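Uncharacterized protein Atu2129 (Agrobacterium tumefaciens, PDB 3DNH) is of unknown function but carries a CREG-like beta-barrel related to pyridoxamine 5'-phosphate oxidases, so it may bind a flavin or similar cofactor. Local coordinates at residues 42-47 with 81-86; 59-64 with 129-134; 69-74 with 145-150; 86-91 with 110-115. One frame throughout, in Å; residues are numbered along the deposited sequence.

All four contacts belong to one closed antiparallel barrel and the helices laid against it. Contacts 1 and 4 share D86, and their centres are about 7 Å apart. Contact 4 joins contact 3 through strands 106-115 and 144-157, with centres about 9 Å apart. Contact 3 leads on to contact 2 through the neighbouring strands 54-63 and 69-74, where G62 N lies 2.8 Å from F70 O. Contacts 1 and 2 are about 19 Å apart between centres, yet strands 41-47 and 54-63 join them. The second subunit reaches all four. FMN-binding relatives hold their cofactor at such a dimer interface, but a like site here is only an inference.

Contact 1: residues 42-47 with 81-86; sequences AALATL and RNMETD
L47 and D86 meet through their first torsions. CG of L47 stands beside its backbone N (chi1 -62°), and CG of D86 is anti to its own (chi1 -173°). L47 CD1 then lies 3.6 Å from D86 OD2. This is a helix-on-strand contact of the barrel: the end of helix 78-85 packs on strand 41-47, and their short axes run 55° apart. Both oxygens of D86 are also bound by R88, so the leucine methyl touches a group already held in place.

Earlier in the strand, L44 CD1 meets the terminal methyl CE of selenomethionine M83 at 4.2 Å. M83 also packs on I89 of the adjoining strand 88-93. T46 crosses N82 at about a right angle, but T46 CG2 and N82 ND2 are too close in the model. The exact placing of these two side chains is therefore doubtful.

R81 grips the amide of N82 side-on. NE (3.0 Å) and NH2 (2.9 Å) both donate to N82 OD1, from the same face of the amide plane. That oxygen lies almost in the guanidinium plane. R81 also reaches the second subunit, where T12 O accepts from NH2.

No direct hydrogen bond joins the two segments. Water does this instead. One water accepts from L47 N and donates to D86 O. A second donates to L47 O and to T85 OG1, at 2.6 Å from each.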
loop_
_atom_site.group_PDB
_atom_site.type_symbol
_atom_site.label_atom_id
_atom_site.label_comp_id
_atom_site.label_asym_id
_atom_site.label_seq_id
_atom_site.Cartn_x
_atom_site.Cartn_y
_atom_site.Cartn_z
ATOM N N ALA A 42 -2.088 3.609 3.790
ATOM C CA ALA A 42 -2.009 4.477 2.640
ATOM C C ALA A 42 -0.578 4.501 2.076
ATOM O O ALA A 42 0.377 4.499 2.823
ATOM C CB ALA A 42 -2.395 5.890 3.054
ATOM N N ALA A 43 -0.466 4.485 0.755
ATOM C CA ALA A 43 0.738 4.870 0.078
ATOM C C ALA A 43 0.819 6.397 0.144
ATOM O O ALA A 43 -0.185 7.100 0.033
ATOM C CB ALA A 43 0.666 4.391 -1.370
ATOM N N LEU A 44 2.021 6.920 0.372
ATOM C CA LEU A 44 2.244 8.346 0.500
ATOM C C LEU A 44 3.423 8.634 -0.407
ATOM O O LEU A 44 4.500 8.006 -0.249
ATOM C CB LEU A 44 2.714 8.671 1.931
ATOM C CG LEU A 44 2.604 10.082 2.536
ATOM C CD1 LEU A 44 3.776 10.403 3.499
ATOM C CD2 LEU A 44 2.335 11.230 1.557
ATOM N N ALA A 45 3.226 9.587 -1.306
ATOM C CA ALA A 45 4.266 10.071 -2.180
ATOM C C ALA A 45 4.590 11.534 -1.889
ATOM O O ALA A 45 3.706 12.379 -1.666
ATOM C CB ALA A 45 3.877 9.876 -3.659
ATOM N N THR A 46 5.877 11.828 -2.000
ATOM C CA THR A 46 6.471 13.055 -1.565
ATOM C C THR A 46 7.487 13.369 -2.693
ATOM O O THR A 46 7.774 12.505 -3.541
ATOM C CB THR A 46 7.035 12.632 -0.190
ATOM O OG1 THR A 46 6.339 13.222 0.925
ATOM C CG2 THR A 46 8.475 12.411 -0.068
ATOM N N LEU A 47 8.001 14.598 -2.738
ATOM C CA LEU A 47 8.968 14.969 -3.785
ATOM C C LEU A 47 10.361 15.219 -3.222
ATOM O O LEU A 47 10.529 15.931 -2.222
ATOM C CB LEU A 47 8.497 16.204 -4.582
ATOM C CG LEU A 47 7.193 16.169 -5.412
ATOM C CD1 LEU A 47 6.856 17.591 -5.922
ATOM C CD2 LEU A 47 7.276 15.191 -6.601
ATOM N N ARG A 81 11.180 15.285 5.776
ATOM C CA ARG A 81 12.082 16.240 5.164
ATOM C C ARG A 81 11.499 16.761 3.860
ATOM O O ARG A 81 11.456 17.988 3.649
ATOM C CB ARG A 81 13.466 15.607 4.896
ATOM C CG ARG A 81 14.660 16.590 4.583
ATOM C CD ARG A 81 14.790 16.996 3.091
ATOM N NE ARG A 81 14.622 15.836 2.191
ATOM C CZ ARG A 81 15.575 14.966 1.895
ATOM N NH1 ARG A 81 16.804 15.113 2.403
ATOM N NH2 ARG A 81 15.309 13.949 1.083
ATOM N N ASN A 82 11.098 15.841 2.976
ATOM C CA ASN A 82 10.616 16.232 1.640
ATOM C C ASN A 82 9.450 17.195 1.771
ATOM O O ASN A 82 9.440 18.266 1.135
ATOM C CB ASN A 82 10.227 15.016 0.782
ATOM C CG ASN A 82 11.423 14.189 0.354
ATOM O OD1 ASN A 82 12.551 14.651 0.433
ATOM N ND2 ASN A 82 11.183 12.940 -0.076
HETATM N N MSE A 83 8.507 16.830 2.639
HETATM C CA MSE A 83 7.339 17.650 2.933
HETATM C C MSE A 83 7.654 19.037 3.535
HETATM O O MSE A 83 6.939 19.987 3.257
HETATM C CB MSE A 83 6.356 16.874 3.816
HETATM C CG MSE A 83 5.644 15.747 3.066
HETATM SE SE MSE A 83 4.259 14.837 4.110
HETATM C CE MSE A 83 5.400 13.821 5.388
ATOM N N GLU A 84 8.730 19.158 4.323
ATOM C CA GLU A 84 9.237 20.492 4.739
ATOM C C GLU A 84 9.593 21.320 3.510
ATOM O O GLU A 84 9.198 22.473 3.391
ATOM C CB GLU A 84 10.506 20.411 5.611
ATOM C CG GLU A 84 10.323 20.263 7.115
ATOM C CD GLU A 84 9.135 21.060 7.703
ATOM O OE1 GLU A 84 9.358 22.159 8.268
ATOM O OE2 GLU A 84 7.972 20.562 7.621
ATOM N N THR A 85 10.351 20.715 2.605
ATOM C CA THR A 85 10.843 21.392 1.405
ATOM C C THR A 85 9.734 21.732 0.374
ATOM O O THR A 85 9.802 22.783 -0.256
ATOM C CB THR A 85 12.011 20.604 0.750
ATOM O OG1 THR A 85 11.578 19.300 0.355
ATOM C CG2 THR A 85 13.189 20.450 1.728
ATOM N N ASP A 86 8.714 20.865 0.244
ATOM C CA ASP A 86 7.656 20.983 -0.772
ATOM C C ASP A 86 6.447 20.169 -0.290
ATOM O O ASP A 86 6.535 18.932 -0.131
ATOM C CB ASP A 86 8.174 20.429 -2.110
ATOM C CG ASP A 86 7.211 20.644 -3.283
ATOM O OD1 ASP A 86 5.972 20.659 -3.117
ATOM O OD2 ASP A 86 7.725 20.772 -4.414
HETATM O O HOH W 1 6.741 16.549 -1.136
HETATM O O HOH W 2 10.723 18.478 -1.904
#

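Contact 2: residues 59-64 with 129-134; sequences TNIGIE and IARYPK
The I61 carbonyl, on strand 54-63, faces R131 and Y132 of the segment 129-134. The backbones stay well apart: CA of G62 is 7.4 Å from CA of R131, and CA of N60 is 7.9 Å from CA of Y132. Two long side chains cross that gap and converge on one atom, I61 O.

R131 is extended from CG to NE, and its NH1 donates to I61 O at 2.8 Å. The carbonyl oxygen lies close to the guanidinium plane, and the N-H...O angle is 145°. Y132 OH donates to the same oxygen at 2.7 Å. The two donors come from opposite faces of the carbonyl plane and both sit well out of it. I61 O thus takes two bonds, which satisfy it in a buried setting.

The Y132 ring is packed on both faces. N60 CB lies over its centre, 3.6 Å from the centroid, in a CH-pi contact. The N60 amide stacks above the ring with the two planes 15° apart. R131 CB covers the opposite face nearer the rim. I63 CG1 comes within 3.7 Å of R131 NH1.

The amide of N60 bonds to D100 and A101 of the second subunit, so the stack lies at the dimer interface. The contact ties strand 54-63 of the antiparallel barrel to helix 121-131 and the residues that follow it. In the same chain, Y132 meets the ring of Y128 in helix 121-131 and touches Y138 of helix 135-138. I63 packs on L36 and H37 of helix 28-38, and the I61 backbone bonds to R40.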
loop_
_atom_site.group_PDB
_atom_site.type_symbol
_atom_site.label_atom_id
_atom_site.label_comp_id
_atom_site.label_asym_id
_atom_site.label_seq_id
_atom_site.Cartn_x
_atom_site.Cartn_y
_atom_site.Cartn_z
ATOM N N THR A 59 2.054 4.523 5.263
ATOM C CA THR A 59 1.715 5.144 6.551
ATOM C C THR A 59 0.279 4.799 6.960
ATOM O O THR A 59 -0.456 4.221 6.162
ATOM C CB THR A 59 1.971 6.687 6.512
ATOM O OG1 THR A 59 2.098 7.195 7.845
ATOM C CG2 THR A 59 0.901 7.468 5.691
ATOM N N ASN A 60 -0.083 5.130 8.202
ATOM C CA ASN A 60 -1.417 4.869 8.721
ATOM C C ASN A 60 -2.272 6.130 8.544
ATOM O O ASN A 60 -1.795 7.250 8.737
ATOM C CB ASN A 60 -1.344 4.560 10.221
ATOM C CG ASN A 60 -0.416 3.398 10.568
ATOM O OD1 ASN A 60 -0.419 2.338 9.920
ATOM N ND2 ASN A 60 0.313 3.551 11.686
ATOM N N ILE A 61 -3.552 5.944 8.294
ATOM C CA ILE A 61 -4.498 7.048 8.028
ATOM C C ILE A 61 -5.492 7.252 9.170
ATOM O O ILE A 61 -6.232 6.293 9.576
ATOM C CB ILE A 61 -5.284 6.726 6.706
ATOM C CG1 ILE A 61 -4.348 6.912 5.500
ATOM C CG2 ILE A 61 -6.505 7.639 6.514
ATOM C CD1 ILE A 61 -3.785 8.354 5.340
ATOM N N GLY A 62 -5.506 8.483 9.704
ATOM C CA GLY A 62 -6.615 8.920 10.576
ATOM C C GLY A 62 -7.659 9.695 9.750
ATOM O O GLY A 62 -7.358 10.168 8.668
ATOM N N ILE A 63 -8.899 9.784 10.230
ATOM C CA ILE A 63 -9.913 10.579 9.525
ATOM C C ILE A 63 -10.582 11.517 10.532
ATOM O O ILE A 63 -10.970 11.083 11.621
ATOM C CB ILE A 63 -11.008 9.724 8.794
ATOM C CG1 ILE A 63 -10.426 8.706 7.833
ATOM C CG2 ILE A 63 -11.798 10.586 7.860
ATOM C CD1 ILE A 63 -10.003 9.314 6.443
ATOM N N GLU A 64 -10.739 12.788 10.167
ATOM C CA GLU A 64 -11.449 13.733 11.009
ATOM C C GLU A 64 -12.977 13.709 10.696
ATOM O O GLU A 64 -13.375 13.202 9.641
ATOM C CB GLU A 64 -10.825 15.125 10.839
ATOM C CG GLU A 64 -9.273 15.077 10.985
ATOM C CD GLU A 64 -8.624 16.459 10.893
ATOM O OE1 GLU A 64 -7.678 16.712 11.679
ATOM O OE2 GLU A 64 -9.078 17.276 10.046
ATOM N N ILE A 129 -4.641 7.127 17.997
ATOM C CA ILE A 129 -4.516 6.022 18.938
ATOM C C ILE A 129 -5.724 5.079 18.909
ATOM O O ILE A 129 -5.579 3.868 19.035
ATOM C CB ILE A 129 -4.355 6.555 20.413
ATOM C CG1 ILE A 129 -2.926 7.091 20.693
ATOM C CG2 ILE A 129 -4.685 5.500 21.446
ATOM C CD1 ILE A 129 -1.879 6.260 20.174
ATOM N N ALA A 130 -6.900 5.672 18.749
ATOM C CA ALA A 130 -8.175 4.943 18.643
ATOM C C ALA A 130 -8.117 3.895 17.521
ATOM O O ALA A 130 -8.670 2.825 17.667
ATOM C CB ALA A 130 -9.335 5.938 18.418
ATOM N N ARG A 131 -7.392 4.179 16.435
ATOM C CA ARG A 131 -7.272 3.241 15.325
ATOM C C ARG A 131 -6.020 2.393 15.382
ATOM O O ARG A 131 -6.008 1.272 14.856
ATOM C CB ARG A 131 -7.315 3.992 13.974
ATOM C CG ARG A 131 -8.662 4.384 13.520
ATOM C CD ARG A 131 -8.532 5.099 12.152
ATOM N NE ARG A 131 -9.807 5.149 11.472
ATOM C CZ ARG A 131 -9.981 5.429 10.179
ATOM N NH1 ARG A 131 -8.943 5.664 9.386
ATOM N NH2 ARG A 131 -11.211 5.431 9.670
ATOM N N TYR A 132 -4.975 2.943 16.009
ATOM C CA TYR A 132 -3.609 2.420 15.949
ATOM C C TYR A 132 -3.057 2.368 17.377
ATOM O O TYR A 132 -2.266 3.247 17.784
ATOM C CB TYR A 132 -2.717 3.302 15.033
ATOM C CG TYR A 132 -3.356 3.482 13.690
ATOM C CD1 TYR A 132 -3.525 2.369 12.849
ATOM C CD2 TYR A 132 -3.852 4.720 13.281
ATOM C CE1 TYR A 132 -4.177 2.470 11.662
ATOM C CE2 TYR A 132 -4.515 4.836 12.058
ATOM C CZ TYR A 132 -4.671 3.702 11.262
ATOM O OH TYR A 132 -5.317 3.774 10.069
ATOM N N PRO A 133 -3.480 1.342 18.154
ATOM C CA PRO A 133 -3.065 1.326 19.566
ATOM C C PRO A 133 -1.556 1.214 19.780
ATOM O O PRO A 133 -1.066 1.598 20.832
ATOM C CB PRO A 133 -3.831 0.121 20.161
ATOM C CG PRO A 133 -4.137 -0.737 19.030
ATOM C CD PRO A 133 -4.346 0.191 17.833
ATOM N N LYS A 134 -0.809 0.729 18.793
ATOM C CA LYS A 134 0.633 0.671 18.940
ATOM C C LYS A 134 1.263 2.059 18.874
ATOM O O LYS A 134 2.395 2.248 19.316
ATOM C CB LYS A 134 1.272 -0.250 17.901
ATOM C CG LYS A 134 1.404 -1.668 18.377
ATOM C CD LYS A 134 2.170 -2.584 17.385
ATOM C CE LYS A 134 1.374 -2.924 16.105
ATOM N NZ LYS A 134 -0.086 -2.475 16.087
#

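Contact 3: residues 69-74 with 145-150; sequences PFFFAA and RLYRLR
Y147 and F71 form a hydrogen-bonded pair of the antiparallel ladder, and the Y147 side chain links the two strands. Its CB sits over the F71 face, 4.0 Å from the centroid and offset toward the rim. CG and CD2 follow along F71 CE1, with CD2 nearest at 3.7 Å. CE2 goes on to A73 CB at 3.6 Å. Y147 CE1 meets R115 CD at 3.6 Å. CZ lies 3.7 Å from CE of selenomethionine M83. The tip, Y147 OH, lies beside R145 CB at 3.5 Å. The two aromatic planes are only 19° apart, but they are slid so far that they barely overlap.

Five backbone hydrogen bonds hold the ladder. F71 and Y147 exchange two, A73 and R145 two more, and L149 N donates to P69 O at 3.0 Å. On the face that carries F70, L146 and R148, the methyl L146 CD1 touches the edge of the F70 ring at 3.8 Å.

In the closed barrel, strand 54-63 flanks 69-74 on its far side, and strand 106-115 flanks 144-157. Helix 78-85 packs on F71, A73 and Y147. Helix 121-131 packs on the other face, where R127 and Y128 meet F70, and V121 and A124 meet L146.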
loop_
_atom_site.group_PDB
_atom_site.type_symbol
_atom_site.label_atom_id
_atom_site.label_comp_id
_atom_site.label_asym_id
_atom_site.label_seq_id
_atom_site.Cartn_x
_atom_site.Cartn_y
_atom_site.Cartn_z
ATOM N N PRO A 69 -8.474 13.255 5.771
ATOM C CA PRO A 69 -7.433 12.351 6.217
ATOM C C PRO A 69 -6.286 13.075 6.907
ATOM O O PRO A 69 -5.924 14.200 6.533
ATOM C CB PRO A 69 -6.933 11.696 4.923
ATOM C CG PRO A 69 -7.857 12.081 3.865
ATOM C CD PRO A 69 -8.441 13.402 4.306
ATOM N N PHE A 70 -5.702 12.415 7.918
ATOM C CA PHE A 70 -4.531 12.993 8.574
ATOM C C PHE A 70 -3.587 11.854 8.883
ATOM O O PHE A 70 -3.966 10.678 8.887
ATOM C CB PHE A 70 -4.912 13.850 9.824
ATOM C CG PHE A 70 -5.270 13.040 11.070
ATOM C CD1 PHE A 70 -4.297 12.729 12.029
ATOM C CD2 PHE A 70 -6.585 12.617 11.301
ATOM C CE1 PHE A 70 -4.644 12.005 13.210
ATOM C CE2 PHE A 70 -6.929 11.897 12.439
ATOM C CZ PHE A 70 -5.947 11.584 13.398
ATOM N N PHE A 71 -2.347 12.197 9.152
ATOM C CA PHE A 71 -1.353 11.176 9.372
ATOM C C PHE A 71 -0.162 11.773 10.145
ATOM O O PHE A 71 -0.044 13.002 10.306
ATOM C CB PHE A 71 -0.920 10.532 8.038
ATOM C CG PHE A 71 -0.317 11.503 7.057
ATOM C CD1 PHE A 71 1.062 11.732 7.040
ATOM C CD2 PHE A 71 -1.120 12.172 6.134
ATOM C CE1 PHE A 71 1.634 12.644 6.118
ATOM C CE2 PHE A 71 -0.572 13.070 5.215
ATOM C CZ PHE A 71 0.822 13.304 5.205
ATOM N N PHE A 72 0.675 10.855 10.612
ATOM C CA PHE A 72 1.838 11.185 11.389
ATOM C C PHE A 72 3.068 10.730 10.634
ATOM O O PHE A 72 3.020 9.723 9.901
ATOM C CB PHE A 72 1.761 10.490 12.756
ATOM C CG PHE A 72 3.076 9.996 13.257
ATOM C CD1 PHE A 72 3.948 10.847 13.929
ATOM C CD2 PHE A 72 3.448 8.661 13.063
ATOM C CE1 PHE A 72 5.178 10.371 14.401
ATOM C CE2 PHE A 72 4.685 8.181 13.532
ATOM C CZ PHE A 72 5.546 9.038 14.193
ATOM N N ALA A 73 4.164 11.464 10.834
ATOM C CA ALA A 73 5.461 11.069 10.295
ATOM C C ALA A 73 6.509 11.400 11.350
ATOM O O ALA A 73 6.453 12.480 11.932
ATOM C CB ALA A 73 5.783 11.804 9.020
ATOM N N ALA A 74 7.432 10.475 11.612
ATOM C CA ALA A 74 8.597 10.785 12.465
ATOM C C ALA A 74 9.387 11.908 11.788
ATOM O O ALA A 74 9.554 11.871 10.575
ATOM C CB ALA A 74 9.457 9.555 12.627
ATOM N N ARG A 145 5.652 14.305 14.046
ATOM C CA ARG A 145 5.029 15.360 13.206
ATOM C C ARG A 145 3.647 14.933 12.707
ATOM O O ARG A 145 3.452 13.801 12.295
ATOM C CB ARG A 145 5.910 15.728 12.015
ATOM C CG ARG A 145 7.202 16.427 12.414
ATOM C CD ARG A 145 7.865 17.132 11.266
ATOM N NE ARG A 145 9.176 17.598 11.704
ATOM C CZ ARG A 145 10.170 17.925 10.885
ATOM N NH1 ARG A 145 10.002 17.863 9.568
ATOM N NH2 ARG A 145 11.331 18.315 11.389
ATOM N N LEU A 146 2.710 15.863 12.725
ATOM C CA LEU A 146 1.315 15.574 12.440
ATOM C C LEU A 146 0.835 16.419 11.247
ATOM O O LEU A 146 1.024 17.630 11.235
ATOM C CB LEU A 146 0.547 15.959 13.676
ATOM C CG LEU A 146 -0.704 15.234 14.110
ATOM C CD1 LEU A 146 -0.945 13.933 13.352
ATOM C CD2 LEU A 146 -0.536 15.022 15.623
ATOM N N TYR A 147 0.196 15.793 10.264
ATOM C CA TYR A 147 -0.192 16.506 9.020
ATOM C C TYR A 147 -1.613 16.175 8.630
ATOM O O TYR A 147 -2.020 15.073 8.828
ATOM C CB TYR A 147 0.646 16.008 7.864
ATOM C CG TYR A 147 2.130 16.038 8.061
ATOM C CD1 TYR A 147 2.905 17.070 7.523
ATOM C CD2 TYR A 147 2.774 14.980 8.704
ATOM C CE1 TYR A 147 4.301 17.070 7.665
ATOM C CE2 TYR A 147 4.107 14.980 8.867
ATOM C CZ TYR A 147 4.878 16.018 8.343
ATOM O OH TYR A 147 6.216 15.954 8.512
ATOM N N ARG A 148 -2.355 17.101 8.021
ATOM C CA ARG A 148 -3.576 16.661 7.339
ATOM C C ARG A 148 -3.485 16.936 5.843
ATOM O O ARG A 148 -2.767 17.855 5.386
ATOM C CB ARG A 148 -4.880 17.204 8.002
ATOM C CG ARG A 148 -4.942 18.684 8.070
ATOM C CD ARG A 148 -6.327 19.222 8.489
ATOM N NE ARG A 148 -6.653 18.970 9.880
ATOM C CZ ARG A 148 -6.379 19.799 10.895
ATOM N NH1 ARG A 148 -5.743 20.954 10.709
ATOM N NH2 ARG A 148 -6.723 19.455 12.121
ATOM N N LEU A 149 -4.163 16.088 5.087
ATOM C CA LEU A 149 -4.191 16.215 3.652
ATOM C C LEU A 149 -5.168 17.320 3.297
ATOM O O LEU A 149 -6.332 17.282 3.718
ATOM C CB LEU A 149 -4.591 14.883 2.987
ATOM C CG LEU A 149 -4.761 14.960 1.466
ATOM C CD1 LEU A 149 -3.488 15.376 0.747
ATOM C CD2 LEU A 149 -5.276 13.620 0.949
ATOM N N ARG A 150 -4.681 18.308 2.549
ATOM C CA ARG A 150 -5.559 19.241 1.878
ATOM C C ARG A 150 -5.795 18.695 0.477
ATOM O O ARG A 150 -4.927 18.808 -0.373
ATOM C CB ARG A 150 -4.898 20.613 1.776
ATOM C CG ARG A 150 -5.886 21.710 1.481
ATOM C CD ARG A 150 -5.255 23.038 1.092
ATOM N NE ARG A 150 -3.953 23.314 1.703
ATOM C CZ ARG A 150 -3.102 24.234 1.254
ATOM N NH1 ARG A 150 -3.413 24.963 0.201
ATOM N NH2 ARG A 150 -1.932 24.439 1.849
#

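Contact 4: residues 86-91 with 110-115; sequences DARISV and VGRADR
V110 faces S90 in a non-hydrogen-bonded pair. Its CG2 lies 3.6 Å from S90 OG. That hydroxyl bonds to T56 OG1 of the second subunit, so V110 packs beside an interface bond.

G111 comes next and is the hydrogen-bonded partner of I89. G111 O accepts from I89 N at 2.9 Å, and G111 N donates to I89 O at 3.0 Å. Having no CB, it can adopt a very extended backbone (phi 180°, psi -144°).

R112 faces R88. Their side chains lie side by side and point the same way, with guanidinium planes 6° apart. R88 CG rests over one face of the R112 guanidinium, toward its rim, 3.8 Å from NH1. The like charges are not in contact. D86 probably eases this pairing. Its OD1 and OD2 take R88 NE and NH1 by their syn lone pairs, in a salt bridge 3.1 Å from NH1 to OD2. R88 also makes a cation-pi contact with Y53 of the second subunit.

A113 N donates to A87 O at 2.9 Å. Its CB meets I89 CD1 at 3.9 Å, on the face that also packs against L44 and L149. Past A113 the strands part, and the side chains of D114 and R115 turn to other partners, R150 and E84.

D86 OD1 also accepts from R88 N, two residues on. This is an Asx turn, and it leads helix 78-85 into strand 88-93 of the antiparallel barrel seen in the FMN-binding superfamily.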
loop_
_atom_site.group_PDB
_atom_site.type_symbol
_atom_site.label_atom_id
_atom_site.label_comp_id
_atom_site.label_asym_id
_atom_site.label_seq_id
_atom_site.Cartn_x
_atom_site.Cartn_y
_atom_site.Cartn_z
ATOM N N ASP A 86 8.714 20.865 0.244
ATOM C CA ASP A 86 7.656 20.983 -0.772
ATOM C C ASP A 86 6.447 20.169 -0.290
ATOM O O ASP A 86 6.535 18.932 -0.131
ATOM C CB ASP A 86 8.174 20.429 -2.110
ATOM C CG ASP A 86 7.211 20.644 -3.283
ATOM O OD1 ASP A 86 5.972 20.659 -3.117
ATOM O OD2 ASP A 86 7.725 20.772 -4.414
ATOM N N ALA A 87 5.321 20.853 -0.066
ATOM C CA ALA A 87 4.162 20.207 0.575
ATOM C C ALA A 87 3.272 19.393 -0.377
ATOM O O ALA A 87 2.327 18.774 0.078
ATOM C CB ALA A 87 3.312 21.252 1.364
ATOM N N ARG A 88 3.552 19.400 -1.681
ATOM C CA ARG A 88 2.757 18.638 -2.649
ATOM C C ARG A 88 2.950 17.133 -2.435
ATOM O O ARG A 88 4.089 16.619 -2.459
ATOM C CB ARG A 88 3.107 19.020 -4.087
ATOM C CG ARG A 88 2.759 20.458 -4.407
ATOM C CD ARG A 88 3.129 20.779 -5.823
ATOM N NE ARG A 88 4.567 20.811 -6.001
ATOM C CZ ARG A 88 5.174 20.987 -7.172
ATOM N NH1 ARG A 88 6.490 21.017 -7.214
ATOM N NH2 ARG A 88 4.475 21.129 -8.295
ATOM N N ILE A 89 1.842 16.446 -2.170
ATOM C CA ILE A 89 1.843 14.996 -1.873
ATOM C C ILE A 89 0.723 14.282 -2.615
ATOM O O ILE A 89 -0.209 14.926 -3.124
ATOM C CB ILE A 89 1.700 14.683 -0.337
ATOM C CG1 ILE A 89 0.359 15.143 0.268
ATOM C CG2 ILE A 89 2.878 15.321 0.450
ATOM C CD1 ILE A 89 0.038 14.445 1.663
ATOM N N SER A 90 0.816 12.946 -2.672
ATOM C CA SER A 90 -0.277 12.110 -3.140
ATOM C C SER A 90 -0.429 10.925 -2.183
ATOM O O SER A 90 0.569 10.407 -1.687
ATOM C CB SER A 90 -0.017 11.610 -4.568
ATOM O OG SER A 90 -1.103 10.818 -5.049
ATOM N N VAL A 91 -1.666 10.481 -1.938
ATOM C CA VAL A 91 -1.890 9.251 -1.147
ATOM C C VAL A 91 -2.805 8.316 -1.907
ATOM O O VAL A 91 -3.653 8.781 -2.671
ATOM C CB VAL A 91 -2.506 9.521 0.270
ATOM C CG1 VAL A 91 -1.622 10.409 1.079
ATOM C CG2 VAL A 91 -3.901 10.169 0.150
ATOM N N VAL A 110 -4.760 13.713 -4.303
ATOM C CA VAL A 110 -3.612 14.564 -4.550
ATOM C C VAL A 110 -3.843 15.916 -3.891
ATOM O O VAL A 110 -4.914 16.478 -4.031
ATOM C CB VAL A 110 -3.350 14.683 -6.062
ATOM C CG1 VAL A 110 -2.206 15.648 -6.351
ATOM C CG2 VAL A 110 -3.105 13.296 -6.657
ATOM N N GLY A 111 -2.845 16.445 -3.181
ATOM C CA GLY A 111 -2.988 17.789 -2.583
ATOM C C GLY A 111 -1.780 18.248 -1.799
ATOM O O GLY A 111 -0.646 17.969 -2.192
ATOM N N ARG A 112 -2.014 18.978 -0.705
ATOM C CA ARG A 112 -0.912 19.475 0.140
ATOM C C ARG A 112 -0.941 18.899 1.545
ATOM O O ARG A 112 -2.005 18.640 2.097
ATOM C CB ARG A 112 -0.848 21.010 0.155
ATOM C CG ARG A 112 -0.387 21.589 -1.176
ATOM C CD ARG A 112 -0.567 23.090 -1.285
ATOM N NE ARG A 112 -0.146 23.487 -2.628
ATOM C CZ ARG A 112 1.119 23.680 -3.012
ATOM N NH1 ARG A 112 1.372 23.982 -4.282
ATOM N NH2 ARG A 112 2.129 23.580 -2.144
ATOM N N ALA A 113 0.252 18.617 2.077
ATOM C CA ALA A 113 0.426 18.184 3.448
ATOM C C ALA A 113 0.532 19.423 4.313
ATOM O O ALA A 113 1.596 20.084 4.333
ATOM C CB ALA A 113 1.688 17.374 3.565
ATOM N N ASP A 114 -0.553 19.737 5.021
ATOM C CA ASP A 114 -0.609 20.856 5.922
ATOM C C ASP A 114 -0.273 20.357 7.323
ATOM O O ASP A 114 -0.937 19.473 7.870
ATOM C CB ASP A 114 -2.023 21.452 5.952
ATOM C CG ASP A 114 -2.359 22.273 4.722
ATOM O OD1 ASP A 114 -1.460 22.923 4.156
ATOM O OD2 ASP A 114 -3.547 22.296 4.312
ATOM N N ARG A 115 0.712 20.974 7.939
ATOM C CA ARG A 115 1.030 20.654 9.311
ATOM C C ARG A 115 -0.103 21.057 10.277
ATOM O O ARG A 115 -0.597 22.193 10.256
ATOM C CB ARG A 115 2.349 21.325 9.657
ATOM C CG ARG A 115 3.061 20.644 10.762
ATOM C CD ARG A 115 4.026 19.569 10.293
ATOM N NE ARG A 115 4.970 19.490 11.390
ATOM C CZ ARG A 115 6.112 20.163 11.446
ATOM N NH1 ARG A 115 6.505 20.902 10.423
ATOM N NH2 ARG A 115 6.873 20.068 12.519
#